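Local coordinates for small ribosomal subunit protein bS6 (Aquifex aeolicus, PDB 2J5A) that probably binds 16S ribosomal RNA together with protein bS18, as a structural component of the small ribosomal subunit, at residues 14-19 and 65-70; 30-35 and 80-85; 57-62 and 91-96. All coordinates share one frame; numbering follows the deposited sequence.

How the contacts relate
The three contacts are built around one antiparallel sheet. Contact 1 pairs the two central strands; contact 2 joins helices 22-38 and 78-88 over one face, its centre about 12 Å from that of contact 1. Val32 of contact 2 packs on Phe14 of contact 1, CG2 to CZ 3.8 Å apart. Contact 3, centred about 9 Å from contact 1, sets the turn at 57-62 against edge strand 92-100, where Ala15 N is hydrogen-bonded to Arg94 O. Contacts 2 and 3 are about 17 Å apart between centres, yet Asp83 touches Trp95. The sodium ion is bound by Val92 of contact 3, and the side chain of Phe14 comes within about 8 Å of it.

Contact 1 of 3, residues 14-19 and 65-70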
loop_
_atom_site.group_PDB
_atom_site.type_symbol
_atom_site.label_atom_id
_atom_site.label_comp_id
_atom_site.label_asym_id
_atom_site.label_seq_id
_atom_site.Cartn_x
_atom_site.Cartn_y
_atom_site.Cartn_z
ATOM N N PHE A 14 2.522 -2.867 -1.318
ATOM C CA PHE A 14 3.687 -2.976 -0.459
ATOM C C PHE A 14 3.863 -4.412 0.047
ATOM O O PHE A 14 2.902 -5.206 0.077
ATOM C CB PHE A 14 3.618 -1.969 0.693
ATOM C CG PHE A 14 2.455 -2.181 1.616
ATOM C CD1 PHE A 14 1.194 -1.749 1.273
ATOM C CD2 PHE A 14 2.625 -2.855 2.836
ATOM C CE1 PHE A 14 0.129 -1.946 2.125
ATOM C CE2 PHE A 14 1.555 -3.063 3.685
ATOM C CZ PHE A 14 0.318 -2.610 3.337
ATOM N N ALA A 15 5.113 -4.721 0.414
ATOM C CA ALA A 15 5.539 -6.060 0.811
ATOM C C ALA A 15 6.068 -6.009 2.230
ATOM O O ALA A 15 6.955 -5.214 2.533
ATOM C CB ALA A 15 6.624 -6.582 -0.123
ATOM N N VAL A 16 5.505 -6.851 3.095
ATOM C CA VAL A 16 5.857 -6.900 4.525
ATOM C C VAL A 16 6.830 -8.057 4.779
ATOM O O VAL A 16 6.669 -9.135 4.203
ATOM C CB VAL A 16 4.597 -7.092 5.373
ATOM C CG1 VAL A 16 4.944 -7.298 6.827
ATOM C CG2 VAL A 16 3.654 -5.918 5.175
ATOM N N LYS A 17 7.830 -7.844 5.641
ATOM C CA LYS A 17 8.860 -8.875 5.835
ATOM C C LYS A 17 8.212 -10.141 6.412
ATOM O O LYS A 17 7.216 -10.051 7.145
ATOM C CB LYS A 17 10.092 -8.389 6.640
ATOM C CG LYS A 17 9.837 -7.946 8.059
ATOM C CD LYS A 17 11.156 -7.697 8.847
ATOM C CE LYS A 17 12.061 -6.619 8.227
ATOM N NZ LYS A 17 12.690 -5.687 9.269
ATOM N N PRO A 18 8.702 -11.318 5.991
ATOM C CA PRO A 18 8.009 -12.583 6.290
ATOM C C PRO A 18 8.133 -13.119 7.727
ATOM O O PRO A 18 7.575 -14.159 8.002
ATOM C CB PRO A 18 8.642 -13.575 5.297
ATOM C CG PRO A 18 10.000 -13.043 5.045
ATOM C CD PRO A 18 9.914 -11.533 5.185
ATOM N N THR A 19 8.844 -12.423 8.609
ATOM C CA THR A 19 9.046 -12.843 10.002
ATOM C C THR A 19 7.980 -12.301 10.963
ATOM O O THR A 19 8.008 -12.619 12.154
ATOM C CB THR A 19 10.405 -12.348 10.528
ATOM O OG1 THR A 19 10.397 -10.909 10.599
ATOM C CG2 THR A 19 11.554 -12.816 9.633
ATOM N N ARG A 65 4.997 -10.714 2.376
ATOM C CA ARG A 65 3.545 -10.590 2.365
ATOM C C ARG A 65 3.087 -9.326 1.597
ATOM O O ARG A 65 3.396 -8.194 2.002
ATOM C CB ARG A 65 3.011 -10.554 3.800
ATOM C CG ARG A 65 1.502 -10.371 3.883
ATOM C CD ARG A 65 0.744 -11.465 3.140
ATOM N NE ARG A 65 -0.621 -11.539 3.634
ATOM C CZ ARG A 65 -0.987 -12.187 4.741
ATOM N NH1 ARG A 65 -0.100 -12.844 5.474
ATOM N NH2 ARG A 65 -2.257 -12.182 5.105
ATOM N N TYR A 66 2.323 -9.538 0.523
ATOM C CA TYR A 66 1.889 -8.474 -0.361
ATOM C C TYR A 66 0.464 -8.078 -0.112
ATOM O O TYR A 66 -0.423 -8.926 -0.106
ATOM C CB TYR A 66 2.019 -8.891 -1.832
ATOM C CG TYR A 66 3.404 -8.719 -2.423
ATOM C CD1 TYR A 66 4.336 -9.734 -2.342
ATOM C CD2 TYR A 66 3.764 -7.562 -3.073
ATOM C CE1 TYR A 66 5.607 -9.602 -2.882
ATOM C CE2 TYR A 66 5.027 -7.417 -3.626
ATOM C CZ TYR A 66 5.940 -8.452 -3.524
ATOM O OH TYR A 66 7.188 -8.337 -4.063
ATOM N N PHE A 67 0.261 -6.771 0.072
ATOM C CA PHE A 67 -1.054 -6.158 0.121
ATOM C C PHE A 67 -1.165 -5.083 -0.974
ATOM O O PHE A 67 -0.172 -4.504 -1.389
ATOM C CB PHE A 67 -1.327 -5.499 1.484
ATOM C CG PHE A 67 -1.341 -6.450 2.654
ATOM C CD1 PHE A 67 -2.454 -7.235 2.915
ATOM C CD2 PHE A 67 -0.265 -6.518 3.530
ATOM C CE1 PHE A 67 -2.481 -8.080 3.971
ATOM C CE2 PHE A 67 -0.298 -7.375 4.615
ATOM C CZ PHE A 67 -1.407 -8.172 4.826
ATOM N N LEU A 68 -2.400 -4.794 -1.381
ATOM C CA LEU A 68 -2.713 -3.775 -2.385
ATOM C C LEU A 68 -3.920 -2.996 -1.917
ATOM O O LEU A 68 -4.910 -3.598 -1.488
ATOM C CB LEU A 68 -3.036 -4.430 -3.746
ATOM C CG LEU A 68 -3.346 -3.542 -4.963
ATOM C CD1 LEU A 68 -3.012 -4.303 -6.231
ATOM C CD2 LEU A 68 -4.799 -3.017 -4.994
ATOM N N VAL A 69 -3.837 -1.664 -2.014
ATOM C CA VAL A 69 -4.961 -0.778 -1.673
ATOM C C VAL A 69 -5.109 0.333 -2.744
ATOM O O VAL A 69 -4.117 0.873 -3.258
ATOM C CB VAL A 69 -4.841 -0.221 -0.205
ATOM C CG1 VAL A 69 -3.775 0.827 -0.085
ATOM C CG2 VAL A 69 -6.197 0.330 0.306
ATOM N N GLN A 70 -6.350 0.607 -3.126
ATOM C CA GLN A 70 -6.658 1.743 -3.986
ATOM C C GLN A 70 -7.420 2.754 -3.168
ATOM O O GLN A 70 -8.170 2.402 -2.229
ATOM C CB GLN A 70 -7.474 1.357 -5.219
ATOM C CG GLN A 70 -6.858 0.255 -6.063
ATOM C CD GLN A 70 -7.750 -0.131 -7.218
ATOM O OE1 GLN A 70 -8.971 -0.043 -7.118
ATOM N NE2 GLN A 70 -7.143 -0.544 -8.335
#
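Phe14 and Phe67 face each other across two antiparallel strands that are joined by four backbone hydrogen bonds. Two of these link Phe14 with Phe67; Val16 and Arg65 form the other reciprocal pair, its shorter member running from Val16 N to Arg65 O at 2.7 Å. Ala15 and Tyr66, between them, are the non-hydrogen-bonded pair.

From its CB, which packs against Arg94 O, Phe14 places CG between the backbone N and the carbonyl carbon (chi1 63°), the crowded position. From there the ring extends toward the neighbouring strand. CD1 lies 4.1 Å from Phe67 O, and CE1 is 3.9 Å from Phe67 CB. At the tip, CZ makes the closest approach between the two side chains, 3.8 Å to Phe67 CB, while CE2 is 3.9 Å from Phe67 CD2. The two rings cross obliquely, with planes at 36°. Val16 CG2 reaches the edge of the Phe67 ring, and that ring also stacks with Phe29. Side chains on this face thus meet helix 22-38, with Phe14 touching Phe29 and Val32 as well. Arg65 starts out on the same face, but its guanidinium leads away to salt bridges with Glu22 and Asp48.

On the reverse face, Ala15 CB sits over the Tyr66 ring as a CH-pi contact, 4.0 Å from its centroid; the phenol oxygen of Tyr66 is hydrogen-bonded to Arg94 NH1. Such pairing of the first and third strands at the centre of a four-stranded antiparallel sheet, with helices on one face, is the hallmark of the ferredoxin-like fold of S6.

Contact 2 of 3, residues 30-35 and 80-85; sequences EQVKEF and NELDFQ
Segments 30-35 and 80-85, which meet chiefly through Phe35, are both helical and run nearly antiparallel, their N-to-C directions 150° apart. Their axes come no closer than 11.4 Å, and the nearest CA pair, Phe35 and Leu82, is 8.0 Å apart. At that separation the backbones do not touch, and long side chains have to span the distance.

Phe35 does most of this. Its CG is anti to the backbone N (chi1 176°), and the ring projects across to helix 80-85. CE2 comes within 3.9 Å of Leu82 CA, so the ring end meets the partner backbone itself. CZ lies 3.8 Å from Glu81 CG, where the aliphatic part of the glutamate crosses the phenylalanine at about a right angle.

The two helices are the pair that lies on one face of the four-stranded sheet in the ferredoxin-like fold. Leu82 lies between this helix pair and the sheet, touching Thr12 and Phe71 of the strands below, as does Val32.

Gln85 approaches Phe35 tip to tip. Its CG, anti to the backbone N, lies over one face of the ring, 3.6 Å from CE1, in a CH-pi contact displaced toward the rim; the bend at chi2 then turns CD back along the ring. The amide follows on the same side, with Gln85 CD only 3.3 Å from Phe35 CE1 and the amide and ring planes 30° apart. Leu82 CD1 touches two residues of the other helix: it lies 3.9 Å from Phe35 CD2 and 4.1 Å from Val32 CG1. Lys33, on a different side of its helix, forms salt bridges with Glu30 and with Glu46 of strand 41-53.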
loop_
_atom_site.group_PDB
_atom_site.type_symbol
_atom_site.label_atom_id
_atom_site.label_comp_id
_atom_site.label_asym_id
_atom_site.label_seq_id
_atom_site.Cartn_x
_atom_site.Cartn_y
_atom_site.Cartn_z
ATOM N N GLU A 30 -4.056 -2.791 8.228
ATOM C CA GLU A 30 -5.033 -1.876 8.828
ATOM C C GLU A 30 -4.381 -0.541 9.172
ATOM O O GLU A 30 -4.981 0.506 9.006
ATOM C CB GLU A 30 -5.687 -2.471 10.093
ATOM C CG GLU A 30 -6.585 -3.709 9.869
ATOM C CD GLU A 30 -7.610 -3.555 8.752
ATOM O OE1 GLU A 30 -8.279 -2.488 8.695
ATOM O OE2 GLU A 30 -7.757 -4.498 7.924
ATOM N N GLN A 31 -3.153 -0.591 9.657
ATOM C CA GLN A 31 -2.401 0.612 9.980
ATOM C C GLN A 31 -2.071 1.478 8.768
ATOM O O GLN A 31 -2.075 2.700 8.875
ATOM C CB GLN A 31 -1.117 0.252 10.728
ATOM C CG GLN A 31 -1.394 -0.049 12.206
ATOM C CD GLN A 31 -0.206 -0.627 12.961
ATOM O OE1 GLN A 31 0.935 -0.671 12.456
ATOM N NE2 GLN A 31 -0.472 -1.081 14.195
ATOM N N VAL A 32 -1.784 0.854 7.631
ATOM C CA VAL A 32 -1.541 1.588 6.410
ATOM C C VAL A 32 -2.829 2.259 5.935
ATOM O O VAL A 32 -2.825 3.431 5.574
ATOM C CB VAL A 32 -0.940 0.692 5.330
ATOM C CG1 VAL A 32 -0.909 1.429 3.947
ATOM C CG2 VAL A 32 0.460 0.233 5.783
ATOM N N LYS A 33 -3.923 1.509 5.964
ATOM C CA LYS A 33 -5.236 2.033 5.588
ATOM C C LYS A 33 -5.664 3.202 6.460
ATOM O O LYS A 33 -6.266 4.140 5.979
ATOM C CB LYS A 33 -6.300 0.922 5.632
ATOM C CG LYS A 33 -6.583 0.310 4.267
ATOM C CD LYS A 33 -6.752 -1.175 4.312
ATOM C CE LYS A 33 -7.905 -1.600 5.184
ATOM N NZ LYS A 33 -7.616 -2.897 5.838
ATOM N N GLU A 34 -5.349 3.144 7.747
ATOM C CA GLU A 34 -5.798 4.183 8.667
ATOM C C GLU A 34 -4.925 5.413 8.466
ATOM O O GLU A 34 -5.406 6.533 8.567
ATOM C CB GLU A 34 -5.746 3.675 10.119
ATOM C CG GLU A 34 -6.894 4.137 11.026
ATOM C CD GLU A 34 -8.255 4.013 10.367
ATOM O OE1 GLU A 34 -8.551 2.921 9.815
ATOM O OE2 GLU A 34 -9.006 5.023 10.384
ATOM N N PHE A 35 -3.643 5.204 8.173
ATOM C CA PHE A 35 -2.750 6.291 7.793
ATOM C C PHE A 35 -3.280 7.017 6.551
ATOM O O PHE A 35 -3.392 8.239 6.524
ATOM C CB PHE A 35 -1.354 5.736 7.534
ATOM C CG PHE A 35 -0.370 6.750 7.046
ATOM C CD1 PHE A 35 0.519 7.351 7.918
ATOM C CD2 PHE A 35 -0.317 7.098 5.692
ATOM C CE1 PHE A 35 1.436 8.282 7.450
ATOM C CE2 PHE A 35 0.603 8.031 5.227
ATOM C CZ PHE A 35 1.477 8.613 6.097
ATOM N N ASN A 80 3.451 11.019 -1.686
ATOM C CA ASN A 80 4.762 11.333 -1.118
ATOM C C ASN A 80 4.841 10.867 0.336
ATOM O O ASN A 80 5.800 10.246 0.763
ATOM C CB ASN A 80 4.995 12.840 -1.156
ATOM C CG ASN A 80 6.398 13.191 -1.537
ATOM O OD1 ASN A 80 6.871 12.830 -2.629
ATOM N ND2 ASN A 80 7.095 13.907 -0.635
ATOM N N GLU A 81 3.806 11.207 1.073
ATOM C CA GLU A 81 3.690 10.892 2.477
ATOM C C GLU A 81 3.763 9.390 2.722
ATOM O O GLU A 81 4.490 8.925 3.592
ATOM C CB GLU A 81 2.351 11.408 2.969
ATOM C CG GLU A 81 2.371 11.885 4.366
ATOM C CD GLU A 81 3.107 13.199 4.509
ATOM O OE1 GLU A 81 2.899 14.094 3.668
ATOM O OE2 GLU A 81 3.875 13.336 5.472
ATOM N N LEU A 82 2.990 8.650 1.925
ATOM C CA LEU A 82 2.774 7.226 2.090
ATOM C C LEU A 82 4.074 6.528 1.779
ATOM O O LEU A 82 4.513 5.614 2.481
ATOM C CB LEU A 82 1.671 6.783 1.126
ATOM C CG LEU A 82 1.101 5.389 1.190
ATOM C CD1 LEU A 82 0.762 4.951 2.616
ATOM C CD2 LEU A 82 -0.134 5.356 0.288
ATOM N N ASP A 83 4.708 7.003 0.729
ATOM C CA ASP A 83 6.001 6.531 0.340
ATOM C C ASP A 83 7.060 6.713 1.441
ATOM O O ASP A 83 7.873 5.805 1.695
ATOM C CB ASP A 83 6.409 7.275 -0.915
ATOM C CG ASP A 83 7.650 6.736 -1.516
ATOM O OD1 ASP A 83 7.535 5.769 -2.283
ATOM O OD2 ASP A 83 8.728 7.299 -1.243
ATOM N N PHE A 84 7.079 7.876 2.083
ATOM C CA PHE A 84 8.031 8.113 3.172
ATOM C C PHE A 84 7.737 7.177 4.346
ATOM O O PHE A 84 8.623 6.533 4.877
ATOM C CB PHE A 84 7.959 9.557 3.672
ATOM C CG PHE A 84 9.020 9.901 4.678
ATOM C CD1 PHE A 84 10.346 9.952 4.304
ATOM C CD2 PHE A 84 8.695 10.154 5.991
ATOM C CE1 PHE A 84 11.326 10.276 5.213
ATOM C CE2 PHE A 84 9.685 10.471 6.915
ATOM C CZ PHE A 84 10.994 10.536 6.516
ATOM N N GLN A 85 6.469 7.123 4.731
ATOM C CA GLN A 85 6.012 6.234 5.806
ATOM C C GLN A 85 6.369 4.759 5.550
ATOM O O GLN A 85 6.820 4.052 6.457
ATOM C CB GLN A 85 4.510 6.376 5.956
ATOM C CG GLN A 85 3.919 5.653 7.152
ATOM C CD GLN A 85 4.039 6.446 8.455
ATOM O OE1 GLN A 85 4.898 7.336 8.603
ATOM N NE2 GLN A 85 3.186 6.102 9.415
#

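Contact 3 of 3, residues 57-62 and 91-96. With NA (sodium ion), chain B.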
loop_
_atom_site.group_PDB
_atom_site.type_symbol
_atom_site.label_atom_id
_atom_site.label_comp_id
_atom_site.label_asym_id
_atom_site.label_seq_id
_atom_site.Cartn_x
_atom_site.Cartn_y
_atom_site.Cartn_z
ATOM N N PRO A 57 16.182 -11.245 -3.630
ATOM C CA PRO A 57 16.085 -11.064 -2.172
ATOM C C PRO A 57 16.133 -9.616 -1.700
ATOM O O PRO A 57 16.687 -8.772 -2.390
ATOM C CB PRO A 57 17.318 -11.810 -1.647
ATOM C CG PRO A 57 18.294 -11.748 -2.796
ATOM C CD PRO A 57 17.421 -11.956 -3.998
ATOM N N ILE A 58 15.567 -9.353 -0.525
ATOM C CA ILE A 58 15.538 -8.013 0.051
ATOM C C ILE A 58 15.805 -8.089 1.551
ATOM O O ILE A 58 14.986 -8.616 2.297
ATOM C CB ILE A 58 14.159 -7.338 -0.175
ATOM C CG1 ILE A 58 13.919 -7.069 -1.669
ATOM C CG2 ILE A 58 14.049 -6.048 0.649
ATOM C CD1 ILE A 58 12.537 -6.527 -1.973
ATOM N N GLN A 59 16.936 -7.540 1.990
ATOM C CA GLN A 59 17.425 -7.722 3.361
ATOM C C GLN A 59 17.532 -9.208 3.738
ATOM O O GLN A 59 17.217 -9.585 4.858
ATOM C CB GLN A 59 16.537 -6.993 4.382
ATOM C CG GLN A 59 16.294 -5.516 4.111
ATOM C CD GLN A 59 15.484 -4.866 5.228
ATOM O OE1 GLN A 59 15.745 -5.104 6.414
ATOM N NE2 GLN A 59 14.488 -4.052 4.855
ATOM N N LYS A 60 17.984 -10.027 2.792
ATOM C CA LYS A 60 18.163 -11.470 2.988
ATOM C C LYS A 60 16.847 -12.251 3.117
ATOM O O LYS A 60 16.816 -13.325 3.727
ATOM C CB LYS A 60 19.064 -11.774 4.204
ATOM C CG LYS A 60 20.508 -11.247 4.108
ATOM C CD LYS A 60 21.373 -11.756 5.287
ATOM C CE LYS A 60 21.403 -13.307 5.350
ATOM N NZ LYS A 60 22.577 -13.861 6.099
ATOM N N PHE A 61 15.775 -11.717 2.536
ATOM C CA PHE A 61 14.475 -12.375 2.527
ATOM C C PHE A 61 14.166 -12.796 1.115
ATOM O O PHE A 61 14.495 -12.096 0.181
ATOM C CB PHE A 61 13.394 -11.431 3.038
ATOM C CG PHE A 61 13.529 -11.097 4.486
ATOM C CD1 PHE A 61 13.367 -12.083 5.446
ATOM C CD2 PHE A 61 13.816 -9.805 4.897
ATOM C CE1 PHE A 61 13.487 -11.792 6.796
ATOM C CE2 PHE A 61 13.947 -9.500 6.239
ATOM C CZ PHE A 61 13.780 -10.493 7.196
ATOM N N ASN A 62 13.549 -13.964 0.967
ATOM C CA ASN A 62 13.209 -14.519 -0.345
ATOM C C ASN A 62 11.719 -14.527 -0.587
ATOM O O ASN A 62 11.289 -14.815 -1.693
ATOM C CB ASN A 62 13.697 -15.971 -0.451
ATOM C CG ASN A 62 15.194 -16.096 -0.294
ATOM O OD1 ASN A 62 15.961 -15.335 -0.892
ATOM N ND2 ASN A 62 15.624 -17.073 0.505
ATOM N N ASP A 91 9.487 -2.827 8.864
ATOM C CA ASP A 91 8.746 -4.034 8.543
ATOM C C ASP A 91 8.317 -4.107 7.069
ATOM O O ASP A 91 8.032 -5.181 6.578
ATOM C CB ASP A 91 7.498 -4.128 9.415
ATOM C CG ASP A 91 7.805 -4.171 10.910
ATOM O OD1 ASP A 91 8.880 -4.700 11.316
ATOM O OD2 ASP A 91 6.922 -3.696 11.679
ATOM N N VAL A 92 8.262 -2.969 6.376
ATOM C CA VAL A 92 7.815 -2.911 4.989
ATOM C C VAL A 92 9.017 -2.859 4.091
ATOM O O VAL A 92 9.760 -1.888 4.105
ATOM C CB VAL A 92 6.909 -1.693 4.762
ATOM C CG1 VAL A 92 6.633 -1.462 3.249
ATOM C CG2 VAL A 92 5.628 -1.848 5.579
ATOM N N ILE A 93 9.242 -3.904 3.315
ATOM C CA ILE A 93 10.525 -4.052 2.645
ATOM C C ILE A 93 10.410 -3.693 1.185
ATOM O O ILE A 93 11.384 -3.721 0.450
ATOM C CB ILE A 93 11.148 -5.489 2.869
ATOM C CG1 ILE A 93 10.244 -6.614 2.317
ATOM C CG2 ILE A 93 11.436 -5.704 4.365
ATOM C CD1 ILE A 93 10.863 -8.028 2.419
ATOM N N ARG A 94 9.200 -3.361 0.768
ATOM C CA ARG A 94 8.947 -2.949 -0.587
ATOM C C ARG A 94 7.628 -2.163 -0.655
ATOM O O ARG A 94 6.645 -2.520 -0.009
ATOM C CB ARG A 94 8.918 -4.169 -1.502
ATOM C CG ARG A 94 9.194 -3.784 -2.907
ATOM C CD ARG A 94 9.064 -4.927 -3.837
ATOM N NE ARG A 94 9.181 -4.441 -5.198
ATOM C CZ ARG A 94 8.782 -5.111 -6.278
ATOM N NH1 ARG A 94 8.232 -6.314 -6.178
ATOM N NH2 ARG A 94 8.935 -4.563 -7.469
ATOM N N TRP A 95 7.637 -1.072 -1.413
ATOM C CA TRP A 95 6.481 -0.184 -1.521
ATOM C C TRP A 95 6.433 0.395 -2.936
ATOM O O TRP A 95 7.471 0.658 -3.535
ATOM C CB TRP A 95 6.505 0.903 -0.422
ATOM C CG TRP A 95 7.725 1.735 -0.406
ATOM C CD1 TRP A 95 7.859 2.985 -0.919
ATOM C CD2 TRP A 95 9.013 1.372 0.117
ATOM N NE1 TRP A 95 9.145 3.433 -0.742
ATOM C CE2 TRP A 95 9.874 2.460 -0.110
ATOM C CE3 TRP A 95 9.516 0.239 0.764
ATOM C CZ2 TRP A 95 11.208 2.447 0.264
ATOM C CZ3 TRP A 95 10.863 0.227 1.158
ATOM C CH2 TRP A 95 11.687 1.324 0.908
ATOM N N LEU A 96 5.234 0.520 -3.487
ATOM C CA LEU A 96 5.040 1.007 -4.850
ATOM C C LEU A 96 3.746 1.819 -4.908
ATOM O O LEU A 96 2.691 1.353 -4.487
ATOM C CB LEU A 96 4.919 -0.140 -5.834
ATOM C CG LEU A 96 5.953 -1.264 -5.784
ATOM C CD1 LEU A 96 5.386 -2.464 -6.508
ATOM C CD2 LEU A 96 7.309 -0.834 -6.382
HETATM NA NA NA B . 10.320 0.243 4.815
HETATM O O HOH W 1 12.397 -0.221 4.787
#
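Ile58, Gln59 and Phe61, from a tight turn between strands 41-53 and 63-73, close around Ile93 at a classic beta bulge, in which Ile93 and Arg94 both face Ala15. Two backbone hydrogen bonds between Ile58 and Phe61 close the turn, and the positive phi and psi angles of Gln59 and Lys60 fit type I'.

Ile58 CG2 makes the central contact, lying 3.7 Å from Ile93 CB and 3.5 Å from Ile93 O. Its other branch stretches further, CD1 reaching to 4.3 Å from Arg94 CD. In Ile93, CG1 stands between the backbone N and the carbonyl carbon (chi1 61°), and CD1 beyond it meets Phe61 CD2 at 4.2 Å. The CG2 branch faces Gln59, whose extended chain brings NE2 within 3.5 Å of it. An alanine in place of Ile93 would keep the CB contact with Ile58, but would probably open a gap beside Phe61 and leave the Gln59 amide free to shift.

Just before the bulge, Val92 O binds the sodium ion at 2.3 Å, with a water at 2.1 Å from the metal. Backbone oxygens of Leu86, Lys87 and Asp89 complete the site. Sodium thus sits in a main-chain carbonyl site where helix 78-88 leads into the bulged edge strand of the ferredoxin-like sheet.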